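Local coordinates for protein T cell receptor gamma chain (Monodelphis domestica, PDB 7L15) that pairs with the T cell receptor mu chain to form the marsupial gamma mu receptor and probably takes part in antigen recognition, at residues B[149-155]-B[181-186]; B[13-17]-B[117-121]; B[9-14]-B[206-212]. One frame throughout, in Å; residues are numbered along the deposited sequence.

Contact 1: residues B[149-155]-B[181-186]; sequences LEDFFPN and GNSYSQ
A G1 beta bulge breaks the antiparallel pairing where strands 142-152 and 183-193, neighbours in one sheet of the C1-type immunoglobulin domain, meet. Asp151 takes left-handed helical angles (phi/psi 61/44), so Asp151 and Phe152 both face Tyr184 and the register slips by one. On either side of the slip lies a regular hydrogen-bonded pair: Leu149 N to Gln186 O and Gln186 N to Leu149 O, both 2.9 Å; then Phe152 N to Tyr184 O at 2.9 Å and Tyr184 N to Phe152 O at 2.8 Å. At the bulge, Asp151 (chi1 t) accepts from its short-chained partner, Ser183 OG to OD1, at 2.5 Å. Leu149, Phe152, Tyr184 and Gln186 share one sheet face; the flat Phe152 ring (chi1 p) lies over the backbone at Tyr184 O and Ser185 N. A cis peptide before Pro154, as in antibody constant domains, then turns the chain. Asn155 then comes back to the Tyr184 ring (chi1 m), with Asn155 CB 3.3 Å from the centroid in a CH-pi contact 7° off the normal.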
ATOM      1  N   LEU B 149      -3.891 -11.053 -12.236  1.00 41.20           N
ATOM      2  CA  LEU B 149      -4.351 -12.012 -11.238  1.00 43.93           C
ATOM      3  C   LEU B 149      -5.868 -11.926 -11.184  1.00 44.47           C
ATOM      4  O   LEU B 149      -6.413 -10.848 -10.943  1.00 42.90           O
ATOM      5  CB  LEU B 149      -3.758 -11.696  -9.869  1.00 39.87           C
ATOM      6  CG  LEU B 149      -2.246 -11.810  -9.706  1.00 45.14           C
ATOM      7  CD1 LEU B 149      -1.902 -11.383  -8.310  1.00 38.89           C
ATOM      8  CD2 LEU B 149      -1.802 -13.267  -9.939  1.00 34.42           C
ATOM      9  N   GLU B 150      -6.564 -13.037 -11.395  1.00 47.19           N
ATOM     10  CA  GLU B 150      -8.011 -12.894 -11.419  1.00 56.10           C
ATOM     11  C   GLU B 150      -8.715 -13.849 -10.475  1.00 52.27           C
ATOM     12  O   GLU B 150      -8.166 -14.858 -10.017  1.00 47.62           O
ATOM     13  CB  GLU B 150      -8.593 -13.049 -12.829  1.00 55.65           C
ATOM     14  CG  GLU B 150      -8.061 -14.156 -13.659  1.00 60.82           C
ATOM     15  CD  GLU B 150      -8.724 -14.178 -15.029  1.00 67.51           C
ATOM     16  OE1 GLU B 150      -9.095 -13.088 -15.530  1.00 58.58           O
ATOM     17  OE2 GLU B 150      -8.893 -15.283 -15.590  1.00 73.26           O
ATOM     18  N   ASP B 151      -9.955 -13.458 -10.179  1.00 47.11           N
ATOM     19  CA  ASP B 151     -10.936 -14.299  -9.507  1.00 51.03           C
ATOM     20  C   ASP B 151     -10.478 -14.719  -8.114  1.00 49.21           C
ATOM     21  O   ASP B 151     -10.623 -15.880  -7.724  1.00 48.08           O
ATOM     22  CB  ASP B 151     -11.274 -15.523 -10.357  1.00 54.20           C
ATOM     23  CG  ASP B 151     -12.580 -16.156  -9.943  1.00 62.77           C
ATOM     24  OD1 ASP B 151     -13.488 -15.385  -9.580  1.00 66.35           O
ATOM     25  OD2 ASP B 151     -12.705 -17.401  -9.975  1.00 65.43           O
ATOM     26  N   PHE B 152      -9.932 -13.774  -7.343  1.00 45.61           N
ATOM     27  CA  PHE B 152      -9.556 -14.083  -5.968  1.00 43.61           C
ATOM     28  C   PHE B 152     -10.527 -13.441  -4.982  1.00 51.58           C
ATOM     29  O   PHE B 152     -11.306 -12.544  -5.323  1.00 53.66           O
ATOM     30  CB  PHE B 152      -8.092 -13.694  -5.648  1.00 38.99           C
ATOM     31  CG  PHE B 152      -7.718 -12.250  -5.946  1.00 39.68           C
ATOM     32  CD1 PHE B 152      -7.975 -11.245  -5.037  1.00 36.85           C
ATOM     33  CD2 PHE B 152      -7.046 -11.923  -7.118  1.00 43.66           C
ATOM     34  CE1 PHE B 152      -7.601  -9.920  -5.299  1.00 38.98           C
ATOM     35  CE2 PHE B 152      -6.660 -10.599  -7.394  1.00 39.31           C
ATOM     36  CZ  PHE B 152      -6.949  -9.599  -6.493  1.00 38.49           C
ATOM     37  N   PHE B 153     -10.507 -13.968  -3.751  1.00 47.93           N
ATOM     38  CA  PHE B 153     -11.277 -13.451  -2.638  1.00 45.51           C
ATOM     39  C   PHE B 153     -10.526 -13.847  -1.374  1.00 47.49           C
ATOM     40  O   PHE B 153     -10.144 -15.019  -1.245  1.00 57.84           O
ATOM     41  CB  PHE B 153     -12.703 -13.996  -2.586  1.00 55.75           C
ATOM     42  CG  PHE B 153     -13.521 -13.395  -1.491  1.00 56.62           C
ATOM     43  CD1 PHE B 153     -13.430 -13.872  -0.197  1.00 53.05           C
ATOM     44  CD2 PHE B 153     -14.360 -12.325  -1.754  1.00 56.93           C
ATOM     45  CE1 PHE B 153     -14.169 -13.287   0.811  1.00 50.96           C
ATOM     46  CE2 PHE B 153     -15.101 -11.748  -0.760  1.00 52.26           C
ATOM     47  CZ  PHE B 153     -15.008 -12.223   0.524  1.00 45.43           C
ATOM     48  N   PRO B 154     -10.307 -12.923  -0.427  1.00 48.52           N
ATOM     49  CA  PRO B 154     -10.786 -11.531  -0.389  1.00 47.82           C
ATOM     50  C   PRO B 154     -10.041 -10.575  -1.334  1.00 44.04           C
ATOM     51  O   PRO B 154      -9.121 -11.013  -2.022  1.00 47.32           O
ATOM     52  CB  PRO B 154     -10.546 -11.134   1.069  1.00 41.12           C
ATOM     53  CG  PRO B 154      -9.297 -11.884   1.424  1.00 45.50           C
ATOM     54  CD  PRO B 154      -9.379 -13.211   0.687  1.00 44.32           C
ATOM     55  N   ASN B 155     -10.445  -9.297  -1.349  1.00 49.34           N
ATOM     56  CA  ASN B 155      -9.860  -8.261  -2.209  1.00 45.80           C
ATOM     57  C   ASN B 155      -8.545  -7.699  -1.672  1.00 45.34           C
ATOM     58  O   ASN B 155      -8.341  -6.486  -1.677  1.00 49.47           O
ATOM     59  CB  ASN B 155     -10.880  -7.141  -2.413  1.00 37.59           C
ATOM     60  CG  ASN B 155     -11.269  -6.448  -1.111  1.00 50.05           C
ATOM     61  OD1 ASN B 155     -11.148  -7.011  -0.030  1.00 46.47           O
ATOM     62  ND2 ASN B 155     -11.751  -5.203  -1.218  1.00 47.28           N
ATOM     63  N   GLY B 181     -18.429  -8.624  -4.827  1.00 55.45           N
ATOM     64  CA  GLY B 181     -18.974  -9.911  -4.453  1.00 48.82           C
ATOM     65  C   GLY B 181     -17.855 -10.837  -4.038  1.00 54.95           C
ATOM     66  O   GLY B 181     -17.078 -10.541  -3.122  1.00 61.51           O
ATOM     67  N   ASN B 182     -17.742 -11.977  -4.718  1.00 54.49           N
ATOM     68  CA  ASN B 182     -16.751 -12.975  -4.345  1.00 60.41           C
ATOM     69  C   ASN B 182     -15.638 -13.109  -5.374  1.00 57.92           C
ATOM     70  O   ASN B 182     -14.960 -14.138  -5.404  1.00 57.11           O
ATOM     71  CB  ASN B 182     -17.414 -14.331  -4.107  1.00 63.25           C
ATOM     72  CG  ASN B 182     -18.156 -14.856  -5.334  1.00 77.76           C
ATOM     73  OD1 ASN B 182     -17.812 -14.553  -6.483  1.00 69.13           O
ATOM     74  ND2 ASN B 182     -19.185 -15.659  -5.086  1.00 85.49           N
ATOM     75  N   SER B 183     -15.422 -12.096  -6.211  1.00 50.00           N
ATOM     76  CA  SER B 183     -14.408 -12.231  -7.259  1.00 53.29           C
ATOM     77  C   SER B 183     -13.749 -10.882  -7.519  1.00 56.69           C
ATOM     78  O   SER B 183     -14.389  -9.964  -8.042  1.00 50.41           O
ATOM     79  CB  SER B 183     -15.033 -12.796  -8.531  1.00 48.20           C
ATOM     80  OG  SER B 183     -14.065 -12.925  -9.549  1.00 53.52           O
ATOM     81  N   TYR B 184     -12.468 -10.765  -7.171  1.00 53.62           N
ATOM     82  CA  TYR B 184     -11.691  -9.569  -7.452  1.00 42.90           C
ATOM     83  C   TYR B 184     -10.496  -9.915  -8.326  1.00 45.06           C
ATOM     84  O   TYR B 184     -10.072 -11.068  -8.404  1.00 41.62           O
ATOM     85  CB  TYR B 184     -11.210  -8.894  -6.159  1.00 37.65           C
ATOM     86  CG  TYR B 184     -12.329  -8.366  -5.285  1.00 41.05           C
ATOM     87  CD1 TYR B 184     -12.995  -9.195  -4.392  1.00 42.97           C
ATOM     88  CD2 TYR B 184     -12.707  -7.026  -5.344  1.00 42.34           C
ATOM     89  CE1 TYR B 184     -14.023  -8.705  -3.587  1.00 48.97           C
ATOM     90  CE2 TYR B 184     -13.718  -6.530  -4.551  1.00 46.21           C
ATOM     91  CZ  TYR B 184     -14.379  -7.368  -3.675  1.00 51.39           C
ATOM     92  OH  TYR B 184     -15.396  -6.854  -2.894  1.00 59.87           O
ATOM     93  N   SER B 185      -9.929  -8.890  -8.963  1.00 44.93           N
ATOM     94  CA  SER B 185      -8.754  -9.090  -9.796  1.00 43.93           C
ATOM     95  C   SER B 185      -7.849  -7.865  -9.722  1.00 42.78           C
ATOM     96  O   SER B 185      -8.256  -6.791  -9.277  1.00 40.49           O
ATOM     97  CB  SER B 185      -9.162  -9.383 -11.239  1.00 39.61           C
ATOM     98  OG  SER B 185      -9.804  -8.261 -11.786  1.00 51.24           O
ATOM     99  N   GLN B 186      -6.608  -8.034 -10.174  1.00 45.24           N
ATOM    100  CA  GLN B 186      -5.662  -6.926 -10.226  1.00 47.49           C
ATOM    101  C   GLN B 186      -4.605  -7.229 -11.266  1.00 43.80           C
ATOM    102  O   GLN B 186      -4.113  -8.356 -11.340  1.00 46.55           O
ATOM    103  CB  GLN B 186      -4.971  -6.680  -8.880  1.00 46.24           C
ATOM    104  CG  GLN B 186      -4.036  -5.495  -8.917  1.00 50.72           C
ATOM    105  CD  GLN B 186      -3.257  -5.311  -7.632  1.00 57.46           C
ATOM    106  OE1 GLN B 186      -2.639  -6.246  -7.134  1.00 63.48           O
ATOM    107  NE2 GLN B 186      -3.280  -4.093  -7.088  1.00 54.17           N
TER

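Contact 2: residues B[13-17]-B[117-121]; sequences ITRNA and ESAFK
Phe120 (chi1 p) lays its ring against edge strand 12-16, facing the methyl of Thr14. With chi1 m, Thr14 directs CG2 over the ring face, 3.6 Å from the centroid of Phe120 and 15° off its normal, a CH-pi contact; CG2 is 3.5 Å from Phe120 CZ. A threonine suits the spot, since its methyl serves the ring while OG1 bonds to Glu208. Next comes Asn16, chi1 m and chi2 117°: its ND2 donates to Ser118 O at 2.9 Å and also to Thr116 O, which lets one amide hold a chain that has left its sheet. Asn16 OD1 lies 3.3 Å from Phe120 CE1. Arg15 points its CB away and folds back (m, m, t), NH1 to Thr14 O at 2.8 Å. Residues 117-121 form no regular strand; CA 117 to 120 runs 144° from CA 14 to 17, with Asn16 and Glu117 closest at 5.6 Å between CA atoms. This is the start of the V-to-C linker, folded back along edge strand 12-16 of the V-set domain.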
ATOM      1  N   ILE B  13      -6.888 -11.831   7.062  1.00 44.89           N
ATOM      2  CA  ILE B  13      -7.625 -12.882   7.755  1.00 47.50           C
ATOM      3  C   ILE B  13      -9.107 -12.556   7.607  1.00 50.32           C
ATOM      4  O   ILE B  13      -9.548 -11.469   8.004  1.00 44.93           O
ATOM      5  CB  ILE B  13      -7.234 -12.971   9.245  1.00 53.77           C
ATOM      6  CG1 ILE B  13      -5.726 -13.164   9.397  1.00 53.48           C
ATOM      7  CG2 ILE B  13      -7.978 -14.105   9.950  1.00 48.25           C
ATOM      8  CD1 ILE B  13      -5.258 -13.268  10.840  1.00 52.56           C
ATOM      9  N   THR B  14      -9.870 -13.475   7.018  1.00 51.67           N
ATOM     10  CA  THR B  14     -11.299 -13.293   6.818  1.00 50.79           C
ATOM     11  C   THR B  14     -12.062 -14.202   7.769  1.00 51.58           C
ATOM     12  O   THR B  14     -11.718 -15.375   7.936  1.00 50.02           O
ATOM     13  CB  THR B  14     -11.717 -13.591   5.370  1.00 53.77           C
ATOM     14  OG1 THR B  14     -10.949 -12.788   4.476  1.00 48.64           O
ATOM     15  CG2 THR B  14     -13.186 -13.255   5.158  1.00 52.62           C
ATOM     16  N   ARG B  15     -13.092 -13.652   8.404  1.00 47.29           N
ATOM     17  CA  ARG B  15     -13.832 -14.405   9.403  1.00 52.31           C
ATOM     18  C   ARG B  15     -15.295 -14.014   9.338  1.00 51.02           C
ATOM     19  O   ARG B  15     -15.649 -12.947   8.827  1.00 49.42           O
ATOM     20  CB  ARG B  15     -13.293 -14.140  10.817  1.00 55.76           C
ATOM     21  CG  ARG B  15     -11.876 -14.628  11.052  1.00 47.38           C
ATOM     22  CD  ARG B  15     -11.841 -16.157  11.215  1.00 52.50           C
ATOM     23  NE  ARG B  15     -10.486 -16.627  11.486  1.00 53.48           N
ATOM     24  CZ  ARG B  15      -9.675 -17.131  10.565  1.00 61.68           C
ATOM     25  NH1 ARG B  15     -10.091 -17.243   9.309  1.00 60.32           N
ATOM     26  NH2 ARG B  15      -8.454 -17.529  10.901  1.00 59.70           N
ATOM     27  N   ASN B  16     -16.138 -14.882   9.887  1.00 54.15           N
ATOM     28  CA  ASN B  16     -17.511 -14.534  10.219  1.00 52.48           C
ATOM     29  C   ASN B  16     -17.579 -14.108  11.679  1.00 52.31           C
ATOM     30  O   ASN B  16     -16.622 -14.270  12.438  1.00 52.67           O
ATOM     31  CB  ASN B  16     -18.456 -15.710   9.940  1.00 53.02           C
ATOM     32  CG  ASN B  16     -18.591 -16.005   8.453  1.00 56.35           C
ATOM     33  OD1 ASN B  16     -18.226 -17.088   7.982  1.00 57.10           O
ATOM     34  ND2 ASN B  16     -19.120 -15.035   7.705  1.00 51.40           N
ATOM     35  N   ALA B  17     -18.726 -13.547  12.067  1.00 50.34           N
ATOM     36  CA  ALA B  17     -18.883 -13.054  13.431  1.00 56.20           C
ATOM     37  C   ALA B  17     -18.744 -14.194  14.435  1.00 57.79           C
ATOM     38  O   ALA B  17     -18.965 -15.364  14.122  1.00 57.51           O
ATOM     39  CB  ALA B  17     -20.235 -12.373  13.613  1.00 53.86           C
ATOM     40  N   GLU B 117     -20.637 -10.704   7.914  1.00 52.69           N
ATOM     41  CA  GLU B 117     -21.778 -11.521   8.286  1.00 60.53           C
ATOM     42  C   GLU B 117     -22.309 -12.350   7.124  1.00 65.41           C
ATOM     43  O   GLU B 117     -23.263 -13.109   7.312  1.00 70.93           O
ATOM     44  CB  GLU B 117     -22.890 -10.648   8.878  1.00 60.94           C
ATOM     45  CG  GLU B 117     -23.010 -10.771  10.396  1.00 70.08           C
ATOM     46  CD  GLU B 117     -23.415  -9.469  11.079  1.00 75.62           C
ATOM     47  OE1 GLU B 117     -24.216  -8.710  10.494  1.00 81.40           O
ATOM     48  OE2 GLU B 117     -22.926  -9.203  12.197  1.00 69.72           O
ATOM     49  N   SER B 118     -21.702 -12.253   5.944  1.00 61.89           N
ATOM     50  CA  SER B 118     -22.106 -13.049   4.792  1.00 55.01           C
ATOM     51  C   SER B 118     -21.259 -14.310   4.681  1.00 62.48           C
ATOM     52  O   SER B 118     -20.081 -14.325   5.039  1.00 65.52           O
ATOM     53  CB  SER B 118     -21.971 -12.241   3.503  1.00 64.06           C
ATOM     54  OG  SER B 118     -22.705 -11.032   3.573  1.00 73.13           O
ATOM     55  N   ALA B 119     -21.867 -15.380   4.181  1.00 65.45           N
ATOM     56  CA  ALA B 119     -21.075 -16.553   3.833  1.00 65.34           C
ATOM     57  C   ALA B 119     -20.043 -16.172   2.781  1.00 63.45           C
ATOM     58  O   ALA B 119     -20.288 -15.321   1.923  1.00 67.93           O
ATOM     59  CB  ALA B 119     -21.964 -17.676   3.305  1.00 52.96           C
ATOM     60  N   PHE B 120     -18.872 -16.798   2.859  1.00 56.55           N
ATOM     61  CA  PHE B 120     -17.804 -16.524   1.907  1.00 55.86           C
ATOM     62  C   PHE B 120     -16.970 -17.782   1.741  1.00 57.39           C
ATOM     63  O   PHE B 120     -16.971 -18.666   2.604  1.00 53.82           O
ATOM     64  CB  PHE B 120     -16.896 -15.376   2.371  1.00 57.60           C
ATOM     65  CG  PHE B 120     -16.084 -15.721   3.584  1.00 59.99           C
ATOM     66  CD1 PHE B 120     -16.592 -15.495   4.858  1.00 62.18           C
ATOM     67  CD2 PHE B 120     -14.826 -16.298   3.459  1.00 56.57           C
ATOM     68  CE1 PHE B 120     -15.867 -15.831   5.967  1.00 57.71           C
ATOM     69  CE2 PHE B 120     -14.096 -16.639   4.572  1.00 57.30           C
ATOM     70  CZ  PHE B 120     -14.619 -16.404   5.825  1.00 61.14           C
ATOM     71  N   LYS B 121     -16.221 -17.830   0.643  1.00 54.95           N
ATOM     72  CA  LYS B 121     -15.208 -18.855   0.422  1.00 59.70           C
ATOM     73  C   LYS B 121     -13.976 -18.155  -0.124  1.00 59.08           C
ATOM     74  O   LYS B 121     -14.088 -17.314  -1.022  1.00 60.46           O
ATOM     75  CB  LYS B 121     -15.695 -19.935  -0.555  1.00 70.45           C
ATOM     76  CG  LYS B 121     -15.750 -21.360   0.017  1.00 80.18           C
ATOM     77  CD  LYS B 121     -16.409 -22.348  -0.955  1.00 76.97           C
ATOM     78  CE  LYS B 121     -17.932 -22.385  -0.807  1.00 73.27           C
ATOM     79  NZ  LYS B 121     -18.587 -23.281  -1.810  1.00 75.59           N
TER

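Contact 3: residues B[9-14]-B[206-212]; sequences RPISIT and QHEDLGM
Glu208, with both chi1 and chi2 t, stretches its carboxylate to the strand that starts at Ser12. Glu208 OE1 accepts from Ser12 OG at 2.8 Å and from Thr14 OG1 at 2.9 Å, while OE2 accepts from Thr14 N at 2.9 Å. A long acidic side chain suits this buried place because two hydroxyls and an amide meet its charge. Water 1 adds a bridge, donating to Ser12 OG at 2.9 Å and accepting from Glu208 N at 3.0 Å. Glu208 opens a 3-10 turn, 208-210, held by Leu210 N to His207 O at 2.9 Å and Gly211 N to Glu208 O at 3.1 Å, and His207 ND1 accepts from Asp209 N at 3.0 Å. Gly211, whose positive phi (phi/psi 64/-145) favours glycine, then leads to Met212.

Packing lies farther out. Ile11 (chi1 p) puts CD1 3.5 Å from Gln206 O. Pro10, after a cis peptide, sets CD 3.7 Å from Met212 CG, and Arg9 CB is 3.8 Å from that same Met212 CG. Gln206 OE1 sits over the Arg9 guanidinium, 4.0 Å from Arg9 NE, while Gln206 NE2 bonds to Tyr160 OH.

The loop between strands 201-206 and 215-219 of the C domain thus meets the V domain at its edge strand 12-16 and the residues just before it; Ile11 and Ile13 bond through their backbones to strand 104-116, while the Ile13 side chain packs on strands 21-28 and 104-116.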
ATOM      1  N   ARG B   9       2.275 -11.852   8.488  1.00 55.44           N
ATOM      2  CA  ARG B   9       1.727 -12.752   7.484  1.00 56.29           C
ATOM      3  C   ARG B   9       0.732 -13.652   8.195  1.00 68.14           C
ATOM      4  O   ARG B   9       0.920 -13.954   9.379  1.00 77.87           O
ATOM      5  CB  ARG B   9       2.817 -13.601   6.794  1.00 54.57           C
ATOM      6  CG  ARG B   9       3.793 -12.818   5.901  1.00 59.77           C
ATOM      7  CD  ARG B   9       4.748 -13.729   5.138  1.00 69.44           C
ATOM      8  NE  ARG B   9       5.825 -12.976   4.493  1.00 76.24           N
ATOM      9  CZ  ARG B   9       6.693 -13.495   3.629  1.00 76.64           C
ATOM     10  NH1 ARG B   9       6.616 -14.775   3.289  1.00 76.82           N
ATOM     11  NH2 ARG B   9       7.639 -12.736   3.104  1.00 74.30           N
ATOM     12  N   PRO B  10      -0.343 -14.085   7.517  1.00 60.22           N
ATOM     13  CA  PRO B  10      -0.736 -13.731   6.147  1.00 55.53           C
ATOM     14  C   PRO B  10      -1.177 -12.271   6.023  1.00 51.80           C
ATOM     15  O   PRO B  10      -1.322 -11.596   7.040  1.00 48.17           O
ATOM     16  CB  PRO B  10      -1.893 -14.694   5.852  1.00 55.95           C
ATOM     17  CG  PRO B  10      -2.376 -15.147   7.193  1.00 66.09           C
ATOM     18  CD  PRO B  10      -1.171 -15.174   8.064  1.00 62.56           C
ATOM     19  N   ILE B  11      -1.351 -11.783   4.792  1.00 45.47           N
ATOM     20  CA  ILE B  11      -1.669 -10.372   4.602  1.00 44.67           C
ATOM     21  C   ILE B  11      -3.103 -10.055   4.997  1.00 45.74           C
ATOM     22  O   ILE B  11      -3.435  -8.893   5.232  1.00 44.11           O
ATOM     23  CB  ILE B  11      -1.392  -9.960   3.149  1.00 44.79           C
ATOM     24  CG1 ILE B  11      -2.319 -10.711   2.206  1.00 48.64           C
ATOM     25  CG2 ILE B  11       0.024 -10.305   2.786  1.00 42.63           C
ATOM     26  CD1 ILE B  11      -2.185 -10.263   0.767  1.00 54.33           C
ATOM     27  N   SER B  12      -3.972 -11.059   5.090  1.00 51.89           N
ATOM     28  CA  SER B  12      -5.337 -10.819   5.527  1.00 43.67           C
ATOM     29  C   SER B  12      -5.855 -12.050   6.251  1.00 43.13           C
ATOM     30  O   SER B  12      -5.330 -13.159   6.097  1.00 42.29           O
ATOM     31  CB  SER B  12      -6.251 -10.459   4.351  1.00 44.87           C
ATOM     32  OG  SER B  12      -6.353 -11.550   3.448  1.00 46.52           O
ATOM     33  N   ILE B  13      -6.888 -11.831   7.062  1.00 44.89           N
ATOM     34  CA  ILE B  13      -7.625 -12.882   7.755  1.00 47.50           C
ATOM     35  C   ILE B  13      -9.107 -12.556   7.607  1.00 50.32           C
ATOM     36  O   ILE B  13      -9.548 -11.469   8.004  1.00 44.93           O
ATOM     37  CB  ILE B  13      -7.234 -12.971   9.245  1.00 53.77           C
ATOM     38  CG1 ILE B  13      -5.726 -13.164   9.397  1.00 53.48           C
ATOM     39  CG2 ILE B  13      -7.978 -14.105   9.950  1.00 48.25           C
ATOM     40  CD1 ILE B  13      -5.258 -13.268  10.840  1.00 52.56           C
ATOM     41  N   THR B  14      -9.870 -13.475   7.018  1.00 51.67           N
ATOM     42  CA  THR B  14     -11.299 -13.293   6.818  1.00 50.79           C
ATOM     43  C   THR B  14     -12.062 -14.202   7.769  1.00 51.58           C
ATOM     44  O   THR B  14     -11.718 -15.375   7.936  1.00 50.02           O
ATOM     45  CB  THR B  14     -11.717 -13.591   5.370  1.00 53.77           C
ATOM     46  OG1 THR B  14     -10.949 -12.788   4.476  1.00 48.64           O
ATOM     47  CG2 THR B  14     -13.186 -13.255   5.158  1.00 52.62           C
ATOM     48  N   GLN B 206       1.335 -12.776  -2.861  1.00 46.51           N
ATOM     49  CA  GLN B 206       0.827 -13.325  -1.616  1.00 45.89           C
ATOM     50  C   GLN B 206      -0.678 -13.108  -1.542  1.00 51.43           C
ATOM     51  O   GLN B 206      -1.208 -12.097  -2.020  1.00 52.25           O
ATOM     52  CB  GLN B 206       1.479 -12.677  -0.380  1.00 44.07           C
ATOM     53  CG  GLN B 206       2.959 -12.954  -0.229  1.00 49.24           C
ATOM     54  CD  GLN B 206       3.600 -12.040   0.798  1.00 55.65           C
ATOM     55  OE1 GLN B 206       3.052 -11.833   1.872  1.00 64.20           O
ATOM     56  NE2 GLN B 206       4.750 -11.473   0.460  1.00 59.37           N
ATOM     57  N   HIS B 207      -1.358 -14.058  -0.914  1.00 43.63           N
ATOM     58  CA  HIS B 207      -2.801 -13.992  -0.793  1.00 46.60           C
ATOM     59  C   HIS B 207      -3.217 -14.912   0.334  1.00 51.58           C
ATOM     60  O   HIS B 207      -2.547 -15.917   0.605  1.00 48.03           O
ATOM     61  CB  HIS B 207      -3.501 -14.397  -2.089  1.00 46.14           C
ATOM     62  CG  HIS B 207      -4.963 -14.117  -2.069  1.00 48.24           C
ATOM     63  ND1 HIS B 207      -5.885 -15.020  -1.589  1.00 43.57           N
ATOM     64  CD2 HIS B 207      -5.660 -13.007  -2.407  1.00 42.11           C
ATOM     65  CE1 HIS B 207      -7.094 -14.495  -1.670  1.00 47.26           C
ATOM     66  NE2 HIS B 207      -6.985 -13.274  -2.168  1.00 44.81           N
ATOM     67  N   GLU B 208      -4.336 -14.565   0.981  1.00 44.62           N
ATOM     68  CA  GLU B 208      -4.751 -15.307   2.165  1.00 47.60           C
ATOM     69  C   GLU B 208      -5.060 -16.766   1.830  1.00 49.31           C
ATOM     70  O   GLU B 208      -4.858 -17.650   2.668  1.00 55.00           O
ATOM     71  CB  GLU B 208      -5.957 -14.624   2.824  1.00 43.53           C
ATOM     72  CG  GLU B 208      -6.439 -15.300   4.104  1.00 40.61           C
ATOM     73  CD  GLU B 208      -7.762 -14.733   4.637  1.00 51.39           C
ATOM     74  OE1 GLU B 208      -8.149 -13.606   4.249  1.00 53.79           O
ATOM     75  OE2 GLU B 208      -8.421 -15.418   5.452  1.00 56.41           O
ATOM     76  N   ASP B 209      -5.513 -17.050   0.610  1.00 47.27           N
ATOM     77  CA  ASP B 209      -5.812 -18.436   0.286  1.00 60.61           C
ATOM     78  C   ASP B 209      -4.557 -19.261   0.041  1.00 59.68           C
ATOM     79  O   ASP B 209      -4.654 -20.482  -0.056  1.00 58.97           O
ATOM     80  CB  ASP B 209      -6.741 -18.526  -0.924  1.00 59.11           C
ATOM     81  CG  ASP B 209      -7.501 -19.844  -0.965  1.00 66.63           C
ATOM     82  OD1 ASP B 209      -8.099 -20.212   0.065  1.00 69.47           O
ATOM     83  OD2 ASP B 209      -7.494 -20.512  -2.019  1.00 72.00           O
ATOM     84  N   LEU B 210      -3.400 -18.619  -0.056  1.00 57.10           N
ATOM     85  CA  LEU B 210      -2.110 -19.284  -0.130  1.00 60.11           C
ATOM     86  C   LEU B 210      -1.472 -19.458   1.237  1.00 61.84           C
ATOM     87  O   LEU B 210      -0.367 -20.002   1.326  1.00 69.83           O
ATOM     88  CB  LEU B 210      -1.159 -18.483  -1.024  1.00 54.16           C
ATOM     89  CG  LEU B 210      -1.607 -18.179  -2.451  1.00 52.00           C
ATOM     90  CD1 LEU B 210      -0.467 -17.522  -3.197  1.00 48.62           C
ATOM     91  CD2 LEU B 210      -2.042 -19.443  -3.157  1.00 57.73           C
ATOM     92  N   GLY B 211      -2.135 -19.002   2.299  1.00 58.42           N
ATOM     93  CA  GLY B 211      -1.477 -18.939   3.589  1.00 66.23           C
ATOM     94  C   GLY B 211      -0.325 -17.952   3.547  1.00 68.94           C
ATOM     95  O   GLY B 211      -0.364 -16.943   2.838  1.00 54.93           O
ATOM     96  N   MET B 212       0.740 -18.270   4.283  1.00 69.37           N
ATOM     97  CA  MET B 212       1.832 -17.319   4.442  1.00 66.02           C
ATOM     98  C   MET B 212       2.814 -17.326   3.277  1.00 58.92           C
ATOM     99  O   MET B 212       3.377 -16.276   2.958  1.00 63.63           O
ATOM    100  CB  MET B 212       2.574 -17.582   5.750  1.00 62.65           C
ATOM    101  CG  MET B 212       1.789 -17.210   6.990  1.00 70.18           C
ATOM    102  SD  MET B 212       2.688 -17.728   8.468  1.00 84.87           S
ATOM    103  CE  MET B 212       4.348 -17.173   8.058  1.00 85.60           C
TER
HETATM  104  O   HOH W   1      -5.673 -11.868   0.670  1.00 43.36           O

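In the fold
Contacts 2 and 3 both use strand 12-16, sharing Ile13 and Thr14, whereas contact 1 lies wholly inside the C domain, nested in the long loop that contact 3 closes. Contact 2 is a surface contact; contacts 1 and 3 are partly buried, and contact 3 has the most buried residues. Chemistry follows place: backbone pairing within a sheet in contact 1, a buried carboxylate between domains in contact 3, one amide and one ring at the linker in contact 2. The three meet at the V-C elbow. Phe153 packs on Phe120, and Pro154 touches Thr14 and Glu208, while Pro154 O and His207 NE2, 3.1 Å apart, probably form a hydrogen bond.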